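Local coordinates for aldose 1-epimerase (Caenorhabditis elegans, PDB 1LUR), which probably interconverts the alpha and beta anomers of aldose sugars such as galactose, at residues A[33-37]-A[48-52]; A[27-32]-A[121-125]. All coordinates share one frame; numbering follows the deposited sequence.

Interaction 1 of 2, residues A[33-37]-A[48-52]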
ATOM      1  N   THR A  33       6.862  -8.372  -1.346  1.00 27.04           N
ATOM      2  CA  THR A  33       6.951  -7.178  -2.176  1.00 29.43           C
ATOM      3  C   THR A  33       6.647  -7.227  -3.670  1.00 29.05           C
ATOM      4  O   THR A  33       6.995  -8.182  -4.362  1.00 29.70           O
ATOM      5  CB  THR A  33       8.371  -6.575  -2.050  1.00 30.30           C
ATOM      6  OG1 THR A  33       8.682  -6.366  -0.668  1.00 29.77           O
ATOM      7  CG2 THR A  33       8.469  -5.254  -2.805  1.00 30.84           C
ATOM      8  N   LEU A  34       6.014  -6.162  -4.157  1.00 31.20           N
ATOM      9  CA  LEU A  34       5.671  -6.036  -5.566  1.00 31.27           C
ATOM     10  C   LEU A  34       6.898  -5.294  -6.087  1.00 32.04           C
ATOM     11  O   LEU A  34       7.003  -4.075  -5.942  1.00 31.69           O
ATOM     12  CB  LEU A  34       4.421  -5.175  -5.761  1.00 29.94           C
ATOM     13  CG  LEU A  34       4.075  -4.830  -7.216  1.00 30.63           C
ATOM     14  CD1 LEU A  34       3.974  -6.109  -8.048  1.00 29.85           C
ATOM     15  CD2 LEU A  34       2.761  -4.049  -7.262  1.00 28.76           C
ATOM     16  N   ALA A  35       7.834  -6.042  -6.666  1.00 34.35           N
ATOM     17  CA  ALA A  35       9.072  -5.476  -7.202  1.00 35.02           C
ATOM     18  C   ALA A  35       8.926  -4.690  -8.503  1.00 36.17           C
ATOM     19  O   ALA A  35       9.457  -3.586  -8.630  1.00 36.82           O
ATOM     20  CB  ALA A  35      10.098  -6.585  -7.389  1.00 35.64           C
ATOM     21  N   LYS A  36       8.230  -5.265  -9.477  1.00 35.86           N
ATOM     22  CA  LYS A  36       8.035  -4.597 -10.759  1.00 36.68           C
ATOM     23  C   LYS A  36       6.648  -4.887 -11.298  1.00 36.41           C
ATOM     24  O   LYS A  36       5.995  -5.842 -10.879  1.00 34.85           O
ATOM     25  CB  LYS A  36       9.033  -5.107 -11.800  1.00 37.77           C
ATOM     26  CG  LYS A  36      10.480  -5.204 -11.367  1.00 39.84           C
ATOM     27  CD  LYS A  36      11.274  -6.009 -12.399  1.00 40.89           C
ATOM     28  CE  LYS A  36      11.047  -5.479 -13.815  1.00 40.57           C
ATOM     29  NZ  LYS A  36      11.755  -6.288 -14.847  1.00 40.55           N
ATOM     30  N   LEU A  37       6.225  -4.060 -12.249  1.00 38.12           N
ATOM     31  CA  LEU A  37       4.925  -4.183 -12.899  1.00 39.50           C
ATOM     32  C   LEU A  37       5.040  -3.473 -14.249  1.00 39.67           C
ATOM     33  O   LEU A  37       4.942  -2.247 -14.333  1.00 40.11           O
ATOM     34  CB  LEU A  37       3.822  -3.545 -12.053  1.00 39.98           C
ATOM     35  CG  LEU A  37       2.393  -3.908 -12.474  1.00 39.95           C
ATOM     36  CD1 LEU A  37       1.447  -3.585 -11.351  1.00 42.75           C
ATOM     37  CD2 LEU A  37       1.997  -3.166 -13.733  1.00 41.06           C
ATOM     38  N   ASP A  48       7.608   0.256 -16.629  1.00 45.25           N
ATOM     39  CA  ASP A  48       7.528  -0.319 -15.293  1.00 43.56           C
ATOM     40  C   ASP A  48       6.765   0.753 -14.526  1.00 42.69           C
ATOM     41  O   ASP A  48       7.245   1.878 -14.381  1.00 41.27           O
ATOM     42  CB  ASP A  48       8.924  -0.504 -14.698  1.00 44.58           C
ATOM     43  CG  ASP A  48       8.920  -1.412 -13.478  1.00 45.71           C
ATOM     44  OD1 ASP A  48       7.969  -1.319 -12.668  1.00 45.03           O
ATOM     45  OD2 ASP A  48       9.871  -2.209 -13.327  1.00 43.71           O
ATOM     46  N   LEU A  49       5.579   0.403 -14.044  1.00 40.73           N
ATOM     47  CA  LEU A  49       4.746   1.339 -13.307  1.00 39.49           C
ATOM     48  C   LEU A  49       5.065   1.563 -11.828  1.00 38.56           C
ATOM     49  O   LEU A  49       4.515   2.475 -11.217  1.00 37.65           O
ATOM     50  CB  LEU A  49       3.282   0.925 -13.461  1.00 38.95           C
ATOM     51  CG  LEU A  49       2.832   0.671 -14.905  1.00 39.43           C
ATOM     52  CD1 LEU A  49       1.386   0.203 -14.911  1.00 39.21           C
ATOM     53  CD2 LEU A  49       2.987   1.947 -15.729  1.00 39.04           C
ATOM     54  N   VAL A  50       5.942   0.750 -11.249  1.00 38.93           N
ATOM     55  CA  VAL A  50       6.283   0.922  -9.836  1.00 38.73           C
ATOM     56  C   VAL A  50       7.780   1.108  -9.604  1.00 39.82           C
ATOM     57  O   VAL A  50       8.613   0.548 -10.323  1.00 39.62           O
ATOM     58  CB  VAL A  50       5.812  -0.285  -8.986  1.00 36.69           C
ATOM     59  CG1 VAL A  50       4.319  -0.494  -9.169  1.00 36.63           C
ATOM     60  CG2 VAL A  50       6.583  -1.539  -9.370  1.00 35.56           C
ATOM     61  N   LEU A  51       8.119   1.905  -8.595  1.00 41.12           N
ATOM     62  CA  LEU A  51       9.519   2.153  -8.275  1.00 42.55           C
ATOM     63  C   LEU A  51      10.095   0.869  -7.705  1.00 44.17           C
ATOM     64  O   LEU A  51       9.361  -0.093  -7.473  1.00 44.09           O
ATOM     65  CB  LEU A  51       9.643   3.287  -7.256  1.00 42.44           C
ATOM     66  CG  LEU A  51       9.025   4.615  -7.702  1.00 42.90           C
ATOM     67  CD1 LEU A  51       9.241   5.673  -6.630  1.00 42.78           C
ATOM     68  CD2 LEU A  51       9.648   5.056  -9.022  1.00 41.98           C
ATOM     69  N   GLY A  52      11.404   0.848  -7.487  1.00 44.70           N
ATOM     70  CA  GLY A  52      12.026  -0.343  -6.946  1.00 45.81           C
ATOM     71  C   GLY A  52      13.540  -0.349  -7.054  1.00 46.69           C
ATOM     72  O   GLY A  52      14.178   0.704  -7.097  1.00 47.10           O
TER
HETATM   73  O   HOH W   1       8.512  -2.044  -5.108  1.00 46.60           O

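Interaction 2 of 2, residues A[27-32]-A[121-125]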
ATOM      1  N   LEU A  27       7.432 -10.340  -8.140  1.00 34.24           N
ATOM      2  CA  LEU A  27       7.324 -10.317  -6.688  1.00 34.03           C
ATOM      3  C   LEU A  27       8.603 -10.799  -6.008  1.00 34.94           C
ATOM      4  O   LEU A  27       9.449 -11.445  -6.629  1.00 35.78           O
ATOM      5  CB  LEU A  27       6.155 -11.188  -6.236  1.00 33.23           C
ATOM      6  CG  LEU A  27       4.775 -10.867  -6.820  1.00 33.14           C
ATOM      7  CD1 LEU A  27       4.497  -9.378  -6.665  1.00 31.80           C
ATOM      8  CD2 LEU A  27       4.719 -11.266  -8.294  1.00 33.69           C
ATOM      9  N   LEU A  28       8.724 -10.485  -4.722  1.00 33.74           N
ATOM     10  CA  LEU A  28       9.885 -10.871  -3.930  1.00 34.52           C
ATOM     11  C   LEU A  28       9.390 -11.402  -2.587  1.00 34.80           C
ATOM     12  O   LEU A  28       8.630 -10.730  -1.887  1.00 34.59           O
ATOM     13  CB  LEU A  28      10.794  -9.657  -3.715  1.00 34.76           C
ATOM     14  CG  LEU A  28      12.164  -9.863  -3.064  1.00 36.34           C
ATOM     15  CD1 LEU A  28      13.039 -10.744  -3.957  1.00 36.88           C
ATOM     16  CD2 LEU A  28      12.825  -8.506  -2.856  1.00 36.92           C
ATOM     17  N   PRO A  29       9.805 -12.623  -2.219  1.00 35.81           N
ATOM     18  CA  PRO A  29       9.399 -13.242  -0.953  1.00 35.89           C
ATOM     19  C   PRO A  29       9.642 -12.322   0.236  1.00 35.02           C
ATOM     20  O   PRO A  29       8.858 -12.297   1.189  1.00 34.06           O
ATOM     21  CB  PRO A  29      10.262 -14.498  -0.894  1.00 35.93           C
ATOM     22  CG  PRO A  29      10.413 -14.862  -2.336  1.00 36.37           C
ATOM     23  CD  PRO A  29      10.691 -13.524  -2.978  1.00 36.72           C
ATOM     24  N   PHE A  30      10.734 -11.563   0.177  1.00 34.16           N
ATOM     25  CA  PHE A  30      11.060 -10.646   1.259  1.00 33.09           C
ATOM     26  C   PHE A  30      10.039  -9.524   1.305  1.00 31.64           C
ATOM     27  O   PHE A  30       9.918  -8.732   0.366  1.00 30.39           O
ATOM     28  CB  PHE A  30      12.457 -10.058   1.070  1.00 35.45           C
ATOM     29  CG  PHE A  30      12.858  -9.112   2.159  1.00 36.78           C
ATOM     30  CD1 PHE A  30      13.094  -9.578   3.449  1.00 37.77           C
ATOM     31  CD2 PHE A  30      12.973  -7.752   1.905  1.00 37.80           C
ATOM     32  CE1 PHE A  30      13.439  -8.697   4.472  1.00 39.32           C
ATOM     33  CE2 PHE A  30      13.315  -6.862   2.920  1.00 38.53           C
ATOM     34  CZ  PHE A  30      13.549  -7.336   4.207  1.00 39.02           C
ATOM     35  N   GLY A  31       9.301  -9.466   2.407  1.00 30.80           N
ATOM     36  CA  GLY A  31       8.289  -8.441   2.570  1.00 29.78           C
ATOM     37  C   GLY A  31       7.119  -8.621   1.619  1.00 29.25           C
ATOM     38  O   GLY A  31       6.314  -7.702   1.465  1.00 29.45           O
ATOM     39  N   ALA A  32       7.013  -9.797   0.997  1.00 28.75           N
ATOM     40  CA  ALA A  32       5.926 -10.084   0.051  1.00 27.90           C
ATOM     41  C   ALA A  32       5.745  -8.826  -0.790  1.00 28.41           C
ATOM     42  O   ALA A  32       4.638  -8.299  -0.933  1.00 27.12           O
ATOM     43  CB  ALA A  32       4.642 -10.410   0.809  1.00 27.65           C
ATOM     44  N   SER A 121       0.115 -16.355 -10.975  1.00 31.98           N
ATOM     45  CA  SER A 121      -0.181 -16.076  -9.571  1.00 31.18           C
ATOM     46  C   SER A 121       0.895 -16.599  -8.623  1.00 30.63           C
ATOM     47  O   SER A 121       1.634 -17.525  -8.952  1.00 30.02           O
ATOM     48  CB  SER A 121      -1.536 -16.700  -9.210  1.00 30.29           C
ATOM     49  OG  SER A 121      -1.887 -16.472  -7.860  1.00 31.75           O
ATOM     50  N   VAL A 122       0.972 -15.991  -7.441  1.00 28.99           N
ATOM     51  CA  VAL A 122       1.941 -16.384  -6.427  1.00 27.22           C
ATOM     52  C   VAL A 122       1.376 -16.012  -5.060  1.00 27.93           C
ATOM     53  O   VAL A 122       0.803 -14.935  -4.893  1.00 25.88           O
ATOM     54  CB  VAL A 122       3.314 -15.677  -6.627  1.00 28.17           C
ATOM     55  CG1 VAL A 122       3.144 -14.165  -6.538  1.00 28.76           C
ATOM     56  CG2 VAL A 122       4.308 -16.160  -5.576  1.00 30.16           C
ATOM     57  N   SER A 123       1.510 -16.915  -4.095  1.00 26.97           N
ATOM     58  CA  SER A 123       1.010 -16.658  -2.753  1.00 27.34           C
ATOM     59  C   SER A 123       2.146 -16.769  -1.751  1.00 29.60           C
ATOM     60  O   SER A 123       3.012 -17.635  -1.871  1.00 28.80           O
ATOM     61  CB  SER A 123      -0.097 -17.644  -2.383  1.00 25.99           C
ATOM     62  OG  SER A 123      -1.211 -17.527  -3.254  1.00 27.91           O
ATOM     63  N   PHE A 124       2.142 -15.870  -0.768  1.00 30.59           N
ATOM     64  CA  PHE A 124       3.161 -15.839   0.274  1.00 30.38           C
ATOM     65  C   PHE A 124       2.471 -15.988   1.618  1.00 30.35           C
ATOM     66  O   PHE A 124       1.323 -15.584   1.779  1.00 27.80           O
ATOM     67  CB  PHE A 124       3.905 -14.501   0.285  1.00 28.93           C
ATOM     68  CG  PHE A 124       4.597 -14.168  -1.001  1.00 30.35           C
ATOM     69  CD1 PHE A 124       4.083 -13.197  -1.850  1.00 28.63           C
ATOM     70  CD2 PHE A 124       5.785 -14.805  -1.352  1.00 31.82           C
ATOM     71  CE1 PHE A 124       4.741 -12.859  -3.032  1.00 30.58           C
ATOM     72  CE2 PHE A 124       6.452 -14.478  -2.531  1.00 31.13           C
ATOM     73  CZ  PHE A 124       5.927 -13.500  -3.372  1.00 30.36           C
ATOM     74  N   SER A 125       3.170 -16.567   2.586  1.00 29.87           N
ATOM     75  CA  SER A 125       2.587 -16.743   3.905  1.00 29.68           C
ATOM     76  C   SER A 125       3.648 -16.432   4.949  1.00 29.55           C
ATOM     77  O   SER A 125       4.840 -16.562   4.685  1.00 29.64           O
ATOM     78  CB  SER A 125       2.075 -18.171   4.086  1.00 30.85           C
ATOM     79  OG  SER A 125       1.368 -18.294   5.313  1.00 31.11           O
TER

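Interaction 1 of 2, residues A[33-37]-A[48-52]
D48 turns its carboxylate to the backbone of L37, and one oxygen, OD1, pins two parts of the chain together. The amide N of L37 reaches D48 OD1 at 3.3 Å from above the carboxylate plane, while V50 N approaches D48 OD1 from the opposite face at 3.2 Å, closing an Asx turn that swings the chain out of strand 46-48. With CG anti to the backbone N (chi1 -165°), D48 folds its short acid back between these two amides, a task suited to aspartate. The other oxygen, OD2, lies against the aliphatic part of K36: the two side chains cross at about a right angle, with CB of K36 3.4 Å from D48 OD2. NZ of K36 stays 4.7 Å from D48 OD2, so the opposite charges attract at most over a distance. Just past the end of strand 46-48, L49 N donates an almost straight 2.7 Å bond to L37 O.

Leucines suit the place because W175 and F335 pack on them; CD2 of L37 meets CD1 of L49 at 3.6 Å. V50 points its branched side chain at the strand, and its CG2 rests 3.6 Å from A35 O. Farther along, a water lies within hydrogen-bonding distance of L34 O and L51 O, though other acceptors compete for its protons.

K289 hydrogen-bonds A35 O and makes a weak, long ion pair with D48 OD2. A35 and K36 form a classic beta bulge opposite T26 of strand 24-28. L49 and L51 make backbone bonds to N176 and Y174, and W175 of strand 170-175 also touches V50.

Interaction 2 of 2, residues A[27-32]-A[121-125]
F124 pushes its ring from strand 121-129 into the bend that joins strands 24-28 and 33-40, a type II beta turn running from P29 to A32; here, in the antiparallel beta fold of the galactose mutarotase family, a small sheet packs on a larger one. CG of F124 lies anti to its carbonyl carbon (chi1 -59°), which directs the ring toward the turn. The ring is met over one face and at its edge. CA of A32 lies over one face, offset toward the rim, and CB of A32 comes 3.9 Å from CD1 of F124. At the ring edge, in its plane, sits CB of L27, 3.7 Å from CZ of F124. The small alanine lets the turn come down close to the ring, while the compact proline reaches it obliquely from the same side, CA of P29 lying 3.6 Å from CE2 of F124. Beside it, the branched ends of L27 and V122 slide past each other in opposite directions, a snug fit of aliphatic groups.

Around this first shell, I15 of strand 15-18 and Y145 of strand 138-147 touch both V122 and F124, and W112 packs on A32 and F124. A32 O accepts hydrogen bonds from the Y145 hydroxyl and from T69 OG1. G31, third residue of the turn, takes the positive phi of 68° that glycine accommodates readily, and A32 N closes the turn onto P29 O at 3.1 Å.

Both contacts are buried and involve the four-stranded sheet: interaction 1 begins on strand 33-40, interaction 2 on its neighbour 24-28 and the turn between them. They meet directly, with a probable hydrogen bond from L28 N to T33 O and packing of L34 CD1 on L27 CD1. Interaction 1 is nested along the chain inside the loop closed by interaction 2. Their chemistry differs with place. At 33-37 with 48-52, where an edge strand gives way to a loop, a carboxylate, backbone bonds and a water supplement the leucines and valine. At 27-32 with 121-125, where two sheets face each other, the contact is apolar, centred on one aromatic ring.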